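Local coordinates for uncharacterized protein (Staphylococcus aureus, PDB 4YBV) that probably hydrolyses thioesters, as a member of the hot-dog-fold thioesterase superfamily, at residues T10-S14 with S26-K32; E19-V23 with T89-I93. The protein carries 1 engineered substitution. The contacts are given in a common frame with arbitrary orientation. Residue numbers count along the deposited sequence, not the author numbering.

Contact 1: residues T10-S14 with S26-K32; sequences TFEMS and SMPVTDK
The open end of a β-hairpin, just where the N-terminal helix runs into its first strand, forms this contact. Helix 7-10 ends in a Schellman motif, with Glu12 at positive phi (56/46). The chain then extends through Met13 into Ser14. Ser14 and Ser26 are an antiparallel hydrogen-bonded pair: Ser14 N to Ser26 O is 2.8 Å, and Ser26 N to Ser14 O is 2.9 Å. Past this pair the regular bridging stops, but the backbones stay close, with Met13 CA 4.6 Å from Met27 CA. One water donates to Phe11 O (2.7 Å) and Pro28 O (2.6 Å). Helix 42-60 of the hot-dog fold lies against the sheet. Phe11 packs on its Ala44 and Ala47, and Met13 on its Leu48 and Thr51. Met27 (chi1 p) sets SD 4.8 Å from the Phe11 ring centroid, an oblique Met-aromatic contact. Lys32 NZ donates to Thr10 O at 3.0 Å. Thr10 OG1 of this chain hydrogen-bonds Lys32 O of the second subunit, and the reciprocal bond also forms.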
ATOM      1  N   THR A  10      26.497   3.213   3.124  1.00 27.09           N
ATOM      2  CA  THR A  10      26.255   4.639   3.088  1.00 24.46           C
ATOM      3  C   THR A  10      25.425   5.066   4.288  1.00 29.18           C
ATOM      4  O   THR A  10      25.649   6.135   4.856  1.00 23.39           O
ATOM      5  CB  THR A  10      25.506   5.048   1.804  1.00 23.98           C
ATOM      6  OG1 THR A  10      26.249   4.622   0.664  1.00 22.19           O
ATOM      7  CG2 THR A  10      25.308   6.544   1.772  1.00 24.14           C
ATOM      8  N   PHE A  11      24.472   4.213   4.688  1.00 23.83           N
ATOM      9  CA  PHE A  11      23.571   4.576   5.782  1.00 21.24           C
ATOM     10  C   PHE A  11      24.132   4.126   7.131  1.00 21.55           C
ATOM     11  O   PHE A  11      23.496   4.337   8.145  1.00 24.02           O
ATOM     12  CB  PHE A  11      22.168   3.960   5.598  1.00 18.91           C
ATOM     13  CG  PHE A  11      21.272   4.730   4.620  1.00 21.51           C
ATOM     14  CD1 PHE A  11      21.779   5.809   3.897  1.00 24.04           C
ATOM     15  CD2 PHE A  11      19.933   4.371   4.437  1.00 23.26           C
ATOM     16  CE1 PHE A  11      20.948   6.521   3.004  1.00 27.88           C
ATOM     17  CE2 PHE A  11      19.112   5.080   3.548  1.00 23.32           C
ATOM     18  CZ  PHE A  11      19.623   6.151   2.841  1.00 21.54           C
ATOM     19  N   GLU A  12      25.300   3.501   7.128  1.00 24.57           N
ATOM     20  CA  GLU A  12      25.921   3.004   8.379  1.00 24.84           C
ATOM     21  C   GLU A  12      24.985   2.057   9.128  1.00 23.11           C
ATOM     22  O   GLU A  12      24.771   2.206  10.346  1.00 23.28           O
ATOM     23  CB  GLU A  12      26.313   4.172   9.287  1.00 22.28           C
ATOM     24  CG  GLU A  12      27.239   5.155   8.612  1.00 24.99           C
ATOM     25  CD  GLU A  12      27.868   6.095   9.607  1.00 35.58           C
ATOM     26  OE1 GLU A  12      28.270   5.627  10.697  1.00 40.05           O
ATOM     27  OE2 GLU A  12      27.938   7.298   9.303  1.00 42.78           O
ATOM     28  N   MET A  13      24.396   1.124   8.377  1.00 23.31           N
ATOM     29  CA  MET A  13      23.480   0.125   8.935  1.00 24.19           C
ATOM     30  C   MET A  13      24.246  -0.905   9.731  1.00 26.66           C
ATOM     31  O   MET A  13      25.314  -1.344   9.299  1.00 23.17           O
ATOM     32  CB  MET A  13      22.701  -0.591   7.830  1.00 20.54           C
ATOM     33  CG  MET A  13      21.809   0.353   6.983  1.00 19.64           C
ATOM     34  SD  MET A  13      20.749  -0.655   5.953  1.00 23.96           S
ATOM     35  CE  MET A  13      20.071   0.615   4.898  1.00 20.39           C
ATOM     36  N   SER A  14      23.702  -1.316  10.870  1.00 26.11           N
ATOM     37  CA  SER A  14      24.268  -2.495  11.569  1.00 30.03           C
ATOM     38  C   SER A  14      23.199  -3.499  11.954  1.00 23.30           C
ATOM     39  O   SER A  14      22.127  -3.138  12.436  1.00 26.76           O
ATOM     40  CB  SER A  14      25.079  -2.077  12.807  1.00 31.66           C
ATOM     41  OG  SER A  14      24.293  -1.290  13.679  1.00 38.80           O
ATOM     42  N   SER A  26      19.736  -1.462  12.580  1.00 20.98           N
ATOM     43  CA  SER A  26      19.623  -0.076  12.998  1.00 23.84           C
ATOM     44  C   SER A  26      20.604   0.821  12.241  1.00 22.69           C
ATOM     45  O   SER A  26      21.504   0.333  11.530  1.00 23.11           O
ATOM     46  CB  SER A  26      19.862   0.055  14.524  1.00 27.14           C
ATOM     47  OG  SER A  26      21.125  -0.458  14.883  1.00 27.30           O
ATOM     48  N   MET A  27      20.438   2.125  12.398  1.00 21.48           N
ATOM     49  CA  MET A  27      21.340   3.079  11.747  1.00 22.03           C
ATOM     50  C   MET A  27      21.234   4.404  12.446  1.00 22.41           C
ATOM     51  O   MET A  27      20.191   4.693  13.041  1.00 24.52           O
ATOM     52  CB  MET A  27      21.008   3.215  10.244  1.00 18.82           C
ATOM     53  CG  MET A  27      19.718   3.982   9.970  1.00 24.69           C
ATOM     54  SD  MET A  27      19.261   4.007   8.194  1.00 23.36           S
ATOM     55  CE  MET A  27      17.947   5.170   8.214  1.00 24.61           C
ATOM     56  N   PRO A  28      22.316   5.214  12.409  1.00 24.05           N
ATOM     57  CA  PRO A  28      22.317   6.554  13.023  1.00 26.06           C
ATOM     58  C   PRO A  28      21.543   7.592  12.209  1.00 26.32           C
ATOM     59  O   PRO A  28      21.614   7.592  10.993  1.00 26.39           O
ATOM     60  CB  PRO A  28      23.801   6.933  13.057  1.00 29.45           C
ATOM     61  CG  PRO A  28      24.419   6.177  11.918  1.00 24.35           C
ATOM     62  CD  PRO A  28      23.640   4.859  11.858  1.00 25.37           C
ATOM     63  N   VAL A  29      20.837   8.481  12.889  1.00 28.16           N
ATOM     64  CA  VAL A  29      20.161   9.571  12.204  1.00 24.92           C
ATOM     65  C   VAL A  29      21.169  10.696  12.067  1.00 33.99           C
ATOM     66  O   VAL A  29      21.443  11.405  13.043  1.00 29.97           O
ATOM     67  CB  VAL A  29      18.924  10.035  12.967  1.00 23.33           C
ATOM     68  CG1 VAL A  29      18.265  11.231  12.252  1.00 23.11           C
ATOM     69  CG2 VAL A  29      17.955   8.891  13.122  1.00 26.11           C
ATOM     70  N   THR A  30      21.742  10.836  10.869  1.00 31.80           N
ATOM     71  CA  THR A  30      22.766  11.848  10.602  1.00 35.41           C
ATOM     72  C   THR A  30      22.262  12.840   9.553  1.00 36.76           C
ATOM     73  O   THR A  30      21.226  12.597   8.945  1.00 27.90           O
ATOM     74  CB  THR A  30      24.083  11.191  10.127  1.00 38.45           C
ATOM     75  OG1 THR A  30      23.879  10.540   8.866  1.00 38.68           O
ATOM     76  CG2 THR A  30      24.552  10.147  11.147  1.00 33.07           C
ATOM     77  N   ASP A  31      22.971  13.964   9.368  1.00 33.94           N
ATOM     78  CA  ASP A  31      22.590  14.976   8.381  1.00 32.97           C
ATOM     79  C   ASP A  31      22.414  14.326   7.017  1.00 28.11           C
ATOM     80  O   ASP A  31      21.509  14.687   6.279  1.00 32.10           O
ATOM     81  CB  ASP A  31      23.636  16.103   8.281  1.00 36.38           C
ATOM     82  CG  ASP A  31      23.687  16.989   9.529  1.00 41.17           C
ATOM     83  OD1 ASP A  31      22.629  17.269  10.140  1.00 39.67           O
ATOM     84  OD2 ASP A  31      24.804  17.396   9.903  1.00 49.44           O
ATOM     85  N   LYS A  32      23.295  13.374   6.700  1.00 29.12           N
ATOM     86  CA  LYS A  32      23.272  12.601   5.453  1.00 29.85           C
ATOM     87  C   LYS A  32      21.936  11.950   5.081  1.00 29.45           C
ATOM     88  O   LYS A  32      21.652  11.810   3.891  1.00 25.91           O
ATOM     89  CB  LYS A  32      24.333  11.477   5.493  1.00 33.76           C
ATOM     90  CG  LYS A  32      25.614  11.805   4.732  1.00 42.40           C
ATOM     91  CD  LYS A  32      26.740  10.813   5.052  1.00 39.89           C
ATOM     92  CE  LYS A  32      26.422   9.402   4.620  1.00 38.90           C
ATOM     93  NZ  LYS A  32      27.483   8.465   5.103  1.00 47.14           N
TER
HETATM   94  O   HOH W   1      22.601   6.814   8.696  1.00 26.70           O

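Contact 2: residues E19-V23 with T89-I93; sequences EDGLV and TAEII
Three backbone hydrogen bonds join the segments. Val23 N donates to Ala90 O at 2.9 Å, and Ala90 N donates to Val23 O at 2.8 Å. Ile92 N donates to Gly21 O at 3.0 Å. The strands are antiparallel, their short segments running 161° apart. Val23 and Ala90 form a hydrogen-bonded pair with CA atoms 5.1 Å apart. Leu22 and Glu91 form a non-hydrogen-bonded pair, with Leu22 CA 4.7 Å from Glu91 CA. Each accepting carbonyl also takes a CA-H···O contact: Leu22 CA to Ala90 O is 3.3 Å, Glu91 CA to Gly21 O is 3.4 Å and Thr89 CA to Val23 O is 3.5 Å.

A type II turn from Glu19 to Leu22 leads into the pairing. Its ends are linked by Leu22 N to Glu19 O (2.9 Å) and Glu19 N to Leu22 O (3.0 Å). Gly21 sits at positive phi (75/11), and a CB there would crowd Ile92 CG2.

Leu22 (chi1 t, chi2 p) lies on the Glu91 face. Its CD1 is 3.6 Å from Thr89 CG2 and 3.7 Å from Glu91 CG. Val23 CB and Ala90 CB are 4.4 Å apart on the other face, where Ala90 touches Ala52 of helix 42-60, the central helix of the hot-dog fold. Cohesion here therefore comes mainly from main-chain bonding, with modest side-chain packing on both faces.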
ATOM      1  N   GLU A  19      17.482 -13.964  13.456  1.00 22.70           N
ATOM      2  CA  GLU A  19      17.159 -15.388  13.620  1.00 34.72           C
ATOM      3  C   GLU A  19      16.157 -15.688  12.543  1.00 35.04           C
ATOM      4  O   GLU A  19      15.678 -14.775  11.905  1.00 29.68           O
ATOM      5  CB  GLU A  19      16.615 -15.709  15.014  1.00 31.28           C
ATOM      6  CG  GLU A  19      15.626 -14.683  15.580  1.00 31.98           C
ATOM      7  CD  GLU A  19      15.107 -15.062  16.969  1.00 37.10           C
ATOM      8  OE1 GLU A  19      15.308 -14.293  17.948  1.00 28.66           O
ATOM      9  OE2 GLU A  19      14.497 -16.137  17.060  1.00 36.40           O
ATOM     10  N   ASP A  20      15.849 -16.947  12.310  1.00 30.64           N
ATOM     11  CA  ASP A  20      14.879 -17.252  11.262  1.00 35.63           C
ATOM     12  C   ASP A  20      13.572 -16.479  11.492  1.00 34.83           C
ATOM     13  O   ASP A  20      13.053 -16.450  12.612  1.00 28.30           O
ATOM     14  CB  ASP A  20      14.638 -18.766  11.188  1.00 34.26           C
ATOM     15  CG  ASP A  20      15.701 -19.476  10.345  1.00 44.41           C
ATOM     16  OD1 ASP A  20      16.794 -18.893  10.138  1.00 47.40           O
ATOM     17  OD2 ASP A  20      15.443 -20.602   9.865  1.00 48.66           O
ATOM     18  N   GLY A  21      13.093 -15.784  10.449  1.00 35.13           N
ATOM     19  CA  GLY A  21      11.877 -14.984  10.537  1.00 26.57           C
ATOM     20  C   GLY A  21      12.014 -13.671  11.279  1.00 30.75           C
ATOM     21  O   GLY A  21      11.011 -12.996  11.579  1.00 27.29           O
ATOM     22  N   LEU A  22      13.245 -13.263  11.579  1.00 24.30           N
ATOM     23  CA  LEU A  22      13.391 -12.038  12.351  1.00 24.06           C
ATOM     24  C   LEU A  22      14.706 -11.347  12.035  1.00 32.86           C
ATOM     25  O   LEU A  22      15.793 -11.974  12.044  1.00 28.53           O
ATOM     26  CB  LEU A  22      13.296 -12.334  13.850  1.00 27.79           C
ATOM     27  CG  LEU A  22      13.480 -11.187  14.834  1.00 28.20           C
ATOM     28  CD1 LEU A  22      12.335 -10.163  14.717  1.00 27.49           C
ATOM     29  CD2 LEU A  22      13.612 -11.735  16.259  1.00 28.35           C
ATOM     30  N   VAL A  23      14.611 -10.057  11.720  1.00 26.33           N
ATOM     31  CA  VAL A  23      15.809  -9.248  11.509  1.00 24.88           C
ATOM     32  C   VAL A  23      15.703  -7.906  12.228  1.00 23.91           C
ATOM     33  O   VAL A  23      14.712  -7.197  12.126  1.00 22.18           O
ATOM     34  CB  VAL A  23      16.070  -9.012  10.010  1.00 24.33           C
ATOM     35  CG1 VAL A  23      17.308  -8.135   9.826  1.00 27.59           C
ATOM     36  CG2 VAL A  23      16.267 -10.331   9.317  1.00 23.14           C
ATOM     37  N   THR A  89      12.662  -3.540  13.076  1.00 22.39           N
ATOM     38  CA  THR A  89      12.408  -4.948  13.375  1.00 23.64           C
ATOM     39  C   THR A  89      11.485  -5.540  12.335  1.00 20.51           C
ATOM     40  O   THR A  89      10.314  -5.143  12.206  1.00 24.75           O
ATOM     41  CB  THR A  89      11.788  -5.153  14.801  1.00 25.07           C
ATOM     42  OG1 THR A  89      12.624  -4.531  15.764  1.00 24.74           O
ATOM     43  CG2 THR A  89      11.678  -6.623  15.155  1.00 26.70           C
ATOM     44  N   ALA A  90      12.037  -6.450  11.544  1.00 18.01           N
ATOM     45  CA  ALA A  90      11.290  -7.152  10.535  1.00 21.66           C
ATOM     46  C   ALA A  90      10.902  -8.539  11.084  1.00 25.04           C
ATOM     47  O   ALA A  90      11.771  -9.310  11.459  1.00 23.98           O
ATOM     48  CB  ALA A  90      12.100  -7.295   9.258  1.00 19.95           C
ATOM     49  N   GLU A  91       9.609  -8.849  11.106  1.00 26.00           N
ATOM     50  CA  GLU A  91       9.163 -10.195  11.498  1.00 27.14           C
ATOM     51  C   GLU A  91       8.346 -10.784  10.364  1.00 26.18           C
ATOM     52  O   GLU A  91       7.458 -10.111   9.831  1.00 28.19           O
ATOM     53  CB  GLU A  91       8.329 -10.157  12.785  1.00 30.68           C
ATOM     54  CG  GLU A  91       8.837  -9.199  13.863  1.00 38.50           C
ATOM     55  CD  GLU A  91       7.843  -9.026  15.021  1.00 50.23           C
ATOM     56  OE1 GLU A  91       6.972  -9.908  15.187  1.00 49.65           O
ATOM     57  OE2 GLU A  91       7.931  -8.010  15.754  1.00 47.40           O
ATOM     58  N   ILE A  92       8.635 -12.023   9.970  1.00 25.83           N
ATOM     59  CA  ILE A  92       7.898 -12.612   8.861  1.00 26.51           C
ATOM     60  C   ILE A  92       6.432 -12.909   9.248  1.00 29.31           C
ATOM     61  O   ILE A  92       6.134 -13.277  10.382  1.00 30.12           O
ATOM     62  CB  ILE A  92       8.585 -13.884   8.339  1.00 25.90           C
ATOM     63  CG1 ILE A  92       8.014 -14.244   6.982  1.00 25.09           C
ATOM     64  CG2 ILE A  92       8.475 -15.064   9.406  1.00 28.09           C
ATOM     65  CD1 ILE A  92       8.865 -15.122   6.160  1.00 32.26           C
ATOM     66  N   ILE A  93       5.526 -12.700   8.299  1.00 30.71           N
ATOM     67  CA  ILE A  93       4.076 -12.893   8.461  1.00 32.99           C
ATOM     68  C   ILE A  93       3.698 -14.148   7.723  1.00 29.17           C
ATOM     69  O   ILE A  93       2.840 -14.898   8.143  1.00 35.06           O
ATOM     70  CB  ILE A  93       3.188 -11.728   7.843  1.00 36.19           C
ATOM     71  CG1 ILE A  93       3.625 -10.330   8.266  1.00 38.15           C
ATOM     72  CG2 ILE A  93       1.704 -11.895   8.177  1.00 34.89           C
ATOM     73  CD1 ILE A  93       2.838  -9.241   7.532  1.00 33.92           C
TER

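How the contacts relate
From the N terminus, the chain leaves helix 7-10 through 10-14 and enters strand 14-19. It turns at 19-22 and returns along strand 22-28. Contact 1 closes this local hairpin at its open end, with 11 residues between its segments. Contact 2 begins at the hairpin's turn and closes a much longer loop of 65 residues, which includes helix 42-60 and strand 67-77. The segments alternate along the chain, so the two contacts cross rather than nest. Both use strand 22-28, near its two ends, and their centres are about 21 Å apart. Together they tie strand 14-19, outermost within this chain, through strand 22-28 to strand 85-95 of the same antiparallel sheet.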